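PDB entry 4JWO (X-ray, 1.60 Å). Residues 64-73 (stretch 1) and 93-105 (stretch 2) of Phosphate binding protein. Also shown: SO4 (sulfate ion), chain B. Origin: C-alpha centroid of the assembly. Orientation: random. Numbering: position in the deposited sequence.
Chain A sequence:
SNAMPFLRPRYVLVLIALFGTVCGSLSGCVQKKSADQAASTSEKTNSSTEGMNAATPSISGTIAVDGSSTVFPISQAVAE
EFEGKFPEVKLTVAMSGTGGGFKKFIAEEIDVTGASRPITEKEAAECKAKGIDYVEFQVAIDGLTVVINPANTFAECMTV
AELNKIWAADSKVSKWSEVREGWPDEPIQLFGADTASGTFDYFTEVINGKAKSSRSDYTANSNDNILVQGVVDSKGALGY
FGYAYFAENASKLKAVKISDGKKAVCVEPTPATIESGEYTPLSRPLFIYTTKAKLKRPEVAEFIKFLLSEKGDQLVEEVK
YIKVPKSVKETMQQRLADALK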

# COMPACT_ATOMS: atom_id res chain seq x y z
N ALA A 64 -0.23 3.58 -21.33
CA ALA A 64 -1.21 4.15 -20.41
C ALA A 64 -1.28 3.33 -19.14
O ALA A 64 -1.73 2.18 -19.17
N VAL A 65 -0.83 3.91 -18.02
CA VAL A 65 -0.85 3.25 -16.71
C VAL A 65 -1.90 3.92 -15.83
O VAL A 65 -2.05 5.14 -15.87
N ASP A 66 -2.63 3.13 -15.06
CA ASP A 66 -3.64 3.67 -14.15
C ASP A 66 -3.62 2.79 -12.92
O ASP A 66 -2.77 1.91 -12.81
N GLY A 67 -4.53 3.02 -11.99
CA GLY A 67 -4.66 2.14 -10.85
C GLY A 67 -4.65 2.82 -9.50
O GLY A 67 -5.00 3.99 -9.37
N SER A 68 -4.24 2.03 -8.51
CA SER A 68 -4.22 2.36 -7.09
C SER A 68 -3.39 3.59 -6.74
O SER A 68 -2.33 3.83 -7.32
N SER A 69 -3.86 4.38 -5.77
CA SER A 69 -3.04 5.44 -5.20
C SER A 69 -1.79 4.85 -4.54
O SER A 69 -0.77 5.54 -4.43
N THR A 70 -1.86 3.60 -4.07
CA THR A 70 -0.68 3.02 -3.44
C THR A 70 0.34 2.46 -4.42
O THR A 70 1.52 2.35 -4.10
N VAL A 71 -0.11 2.11 -5.62
CA VAL A 71 0.82 1.65 -6.64
C VAL A 71 1.35 2.85 -7.45
O VAL A 71 2.46 2.80 -7.97
N PHE A 72 0.58 3.94 -7.48
CA PHE A 72 0.97 5.18 -8.16
C PHE A 72 2.44 5.61 -7.94
O PHE A 72 3.13 5.92 -8.91
N PRO A 73 2.93 5.61 -6.68
CA PRO A 73 4.32 6.08 -6.51
C PRO A 73 5.34 5.17 -7.18
O PRO A 73 6.37 5.65 -7.66
N VAL A 93 0.56 8.29 -16.28
CA VAL A 93 0.20 7.55 -15.08
C VAL A 93 -0.99 8.22 -14.40
O VAL A 93 -0.89 9.36 -13.96
N ALA A 94 -2.10 7.49 -14.32
CA ALA A 94 -3.30 8.02 -13.70
C ALA A 94 -3.55 7.29 -12.40
O ALA A 94 -2.86 6.32 -12.07
N MSE A 95 -4.56 7.74 -11.67
CA MSE A 95 -4.81 7.22 -10.33
C MSE A 95 -6.29 7.03 -10.06
O MSE A 95 -6.84 7.61 -9.13
N SER A 96 -6.94 6.21 -10.89
CA SER A 96 -8.38 6.00 -10.80
C SER A 96 -8.80 5.14 -9.61
O SER A 96 -9.99 5.05 -9.30
N GLY A 97 -7.83 4.50 -8.97
CA GLY A 97 -8.09 3.57 -7.89
C GLY A 97 -7.93 2.15 -8.39
O GLY A 97 -7.80 1.93 -9.58
N THR A 98 -7.94 1.18 -7.48
CA THR A 98 -7.80 -0.21 -7.91
C THR A 98 -9.01 -0.62 -8.74
O THR A 98 -8.86 -1.11 -9.86
N GLY A 99 -10.20 -0.39 -8.21
CA GLY A 99 -11.43 -0.74 -8.90
C GLY A 99 -11.65 0.13 -10.11
O GLY A 99 -12.08 -0.35 -11.17
N GLY A 100 -11.38 1.42 -9.97
CA GLY A 100 -11.49 2.35 -11.08
C GLY A 100 -10.53 1.97 -12.19
O GLY A 100 -10.87 2.02 -13.36
N GLY A 101 -9.31 1.59 -11.81
CA GLY A 101 -8.33 1.14 -12.78
C GLY A 101 -8.74 -0.14 -13.49
O GLY A 101 -8.56 -0.28 -14.69
N PHE A 102 -9.28 -1.09 -12.73
CA PHE A 102 -9.77 -2.32 -13.34
C PHE A 102 -10.95 -2.05 -14.28
O PHE A 102 -11.14 -2.77 -15.27
N LYS A 103 -11.75 -1.04 -13.97
CA LYS A 103 -12.91 -0.68 -14.80
C LYS A 103 -12.45 -0.21 -16.17
O LYS A 103 -13.06 -0.53 -17.19
N LYS A 104 -11.38 0.58 -16.19
CA LYS A 104 -10.80 1.04 -17.44
C LYS A 104 -10.03 -0.08 -18.13
O LYS A 104 -9.94 -0.12 -19.35
N PHE A 105 -9.47 -0.97 -17.33
CA PHE A 105 -8.77 -2.15 -17.82
C PHE A 105 -9.74 -3.03 -18.59
O PHE A 105 -9.45 -3.47 -19.70

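The frame for the side chains is a short parallel bridge, Val 65 with Val 93 (CA–CA 4.7 Å), closed by Ala 94 N donating to Val 65 O at 2.8 Å and 162°. Both valines are t (chi1 -175° and -173°) and lie on the same face of the sheet, where Val 65 CB meets Val 93 CG2 at 4.3 Å.

Asp 66 is the polar centre. Its CA-to-CB bond points sideways, but chi1 of -158° (t) with chi2 of -25° carries the carboxylate to the second stretch. OD1 accepts from Ser 96 N (2.7 Å, 168°) and also from Gly 67 N in its own strand (2.6 Å, 149°), while OD2 accepts from Ser 96 OG at 2.7 Å, with Ser 96 in the m rotamer (chi1 -61°). Ser 96 thus engages both carboxylate oxygens, one through its backbone and one through its hydroxyl. The CA-to-CB bond of Lys 104 points toward the first stretch, and its chain, chi1 m and the rest t, passes Asp 66 with CD 3.7 Å from OD2; its NZ stays 4.1 Å from Asp 66 OD2, beyond a salt bridge. Water 1 spans the gap, donating to Asp 66 OD2 (2.6 Å) and accepting from Lys 104 NZ (3.1 Å).

At the Gly 67–Gly 101 contact neither residue has a side chain. Gly 67 CA lies 4.3 Å from Gly 101 CA, and an ideal CB on Gly 101 would come within 2.9 Å of Gly 67 CA, a clash. Gly 97 N, at the N-cap position, donates to Gly 67 O (2.9 Å, 148°).

Phe 72 points toward the second stretch with chi1 -171° (t) and chi2 82°. Its CE1 is 3.6 Å from Val 93 CG1, and the carbonyl oxygens of Val 93 and Ala 94 lie at the ring edge. In Met 95, a selenomethionine, chi1 and chi2 (both t, -155° and -179°) bring SE over one face of the Phe 72 ring, 4.3 Å from its centroid and 21° off the normal; chi3 (p, 74°) sets only where CE goes. The same SE lies 3.8 Å from CB of Ser 69 (p, 67°). Nearby, water 2 donates to Ser 68 O (2.9 Å) and Ala 94 O (3.0 Å), linking the stretches.

Ser 68 is t (174°), turning OG back to accept from Thr 70 N at 2.9 Å; its CB touches Thr 98 OG1 at 3.5 Å. Thr 98 is m (-67°), and its OG1 donates to sulfate O2 at 2.6 Å. The sulfate, probably from the crystallisation liquor, also accepts from Thr 98 N at O3 (3.3 Å, 170°) and Ser 69 N at O4 (3.2 Å, 153°), so one anion joins both stretches.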

# COMPACT_ATOMS: atom_id res chain seq x y z
CB ALA A 64 -2.58 4.21 -21.08
CB VAL A 65 0.52 3.35 -16.00
CG1 VAL A 65 0.53 2.55 -14.70
CG2 VAL A 65 1.62 2.85 -16.92
CB ASP A 66 -5.02 3.65 -14.82
CG ASP A 66 -5.99 4.63 -14.20
OD1 ASP A 66 -5.81 4.98 -13.02
OD2 ASP A 66 -6.94 5.05 -14.90
CB SER A 68 -3.64 1.15 -6.35
OG SER A 68 -3.45 1.39 -4.98
CB SER A 69 -3.84 6.27 -4.20
OG SER A 69 -4.16 5.46 -3.07
CB THR A 70 -1.03 1.99 -2.33
OG1 THR A 70 -1.81 0.93 -2.89
CG2 THR A 70 -1.82 2.65 -1.23
CB VAL A 71 0.20 0.57 -7.55
CG1 VAL A 71 1.21 0.05 -8.58
CG2 VAL A 71 -0.32 -0.59 -6.68
CB PHE A 72 0.01 6.34 -7.78
CG PHE A 72 0.20 7.60 -8.59
CD1 PHE A 72 -0.38 7.72 -9.84
CD2 PHE A 72 0.88 8.68 -8.08
CE1 PHE A 72 -0.24 8.90 -10.59
CE2 PHE A 72 1.03 9.86 -8.81
CZ PHE A 72 0.47 9.96 -10.07
CB PRO A 73 4.52 6.07 -4.98
CG PRO A 73 3.15 6.09 -4.41
CD PRO A 73 2.29 5.34 -5.39
CB VAL A 93 1.37 7.44 -14.08
CG1 VAL A 93 0.99 6.52 -12.94
CG2 VAL A 93 2.62 6.93 -14.76
CB ALA A 94 -4.49 7.85 -14.63
CB MSE A 95 -4.21 8.18 -9.31
CG MSE A 95 -3.87 7.54 -8.00
SE MSE A 95 -3.16 8.92 -6.81
CE MSE A 95 -4.84 9.78 -6.43
CB SER A 96 -8.90 5.38 -12.09
OG SER A 96 -8.65 6.24 -13.18
CB THR A 98 -7.65 -1.18 -6.73
OG1 THR A 98 -6.39 -0.94 -6.08
CG2 THR A 98 -7.67 -2.61 -7.22
CB PHE A 102 -10.17 -3.35 -12.27
CG PHE A 102 -9.03 -4.21 -11.79
CD1 PHE A 102 -8.30 -4.98 -12.68
CD2 PHE A 102 -8.72 -4.28 -10.44
CE1 PHE A 102 -7.25 -5.80 -12.23
CE2 PHE A 102 -7.68 -5.09 -9.99
CZ PHE A 102 -6.95 -5.84 -10.88
CB LYS A 103 -13.76 0.40 -14.13
CG LYS A 103 -14.71 -0.10 -13.04
CD LYS A 103 -15.42 1.07 -12.34
CE LYS A 103 -16.52 0.58 -11.39
NZ LYS A 103 -17.22 1.73 -10.72
CB LYS A 104 -9.88 2.24 -17.20
CG LYS A 104 -10.57 3.45 -16.60
CD LYS A 104 -9.89 4.74 -17.04
CE LYS A 104 -10.49 5.96 -16.35
NZ LYS A 104 -9.87 7.23 -16.84
CB PHE A 105 -8.20 -2.91 -16.63
CG PHE A 105 -7.20 -3.98 -16.99
CD1 PHE A 105 -5.93 -3.64 -17.45
CD2 PHE A 105 -7.50 -5.32 -16.82
CE1 PHE A 105 -5.00 -4.63 -17.75
CE2 PHE A 105 -6.57 -6.32 -17.11
CZ PHE A 105 -5.32 -5.97 -17.58
S SO4 B . -7.02 1.85 -3.88
O1 SO4 B . -7.00 2.25 -2.47
O2 SO4 B . -6.19 0.67 -4.09
O3 SO4 B . -8.39 1.51 -4.23
O4 SO4 B . -6.51 2.95 -4.69
O HOH W 1 -6.93 6.39 -17.11
O HOH W 2 -1.71 4.38 -10.06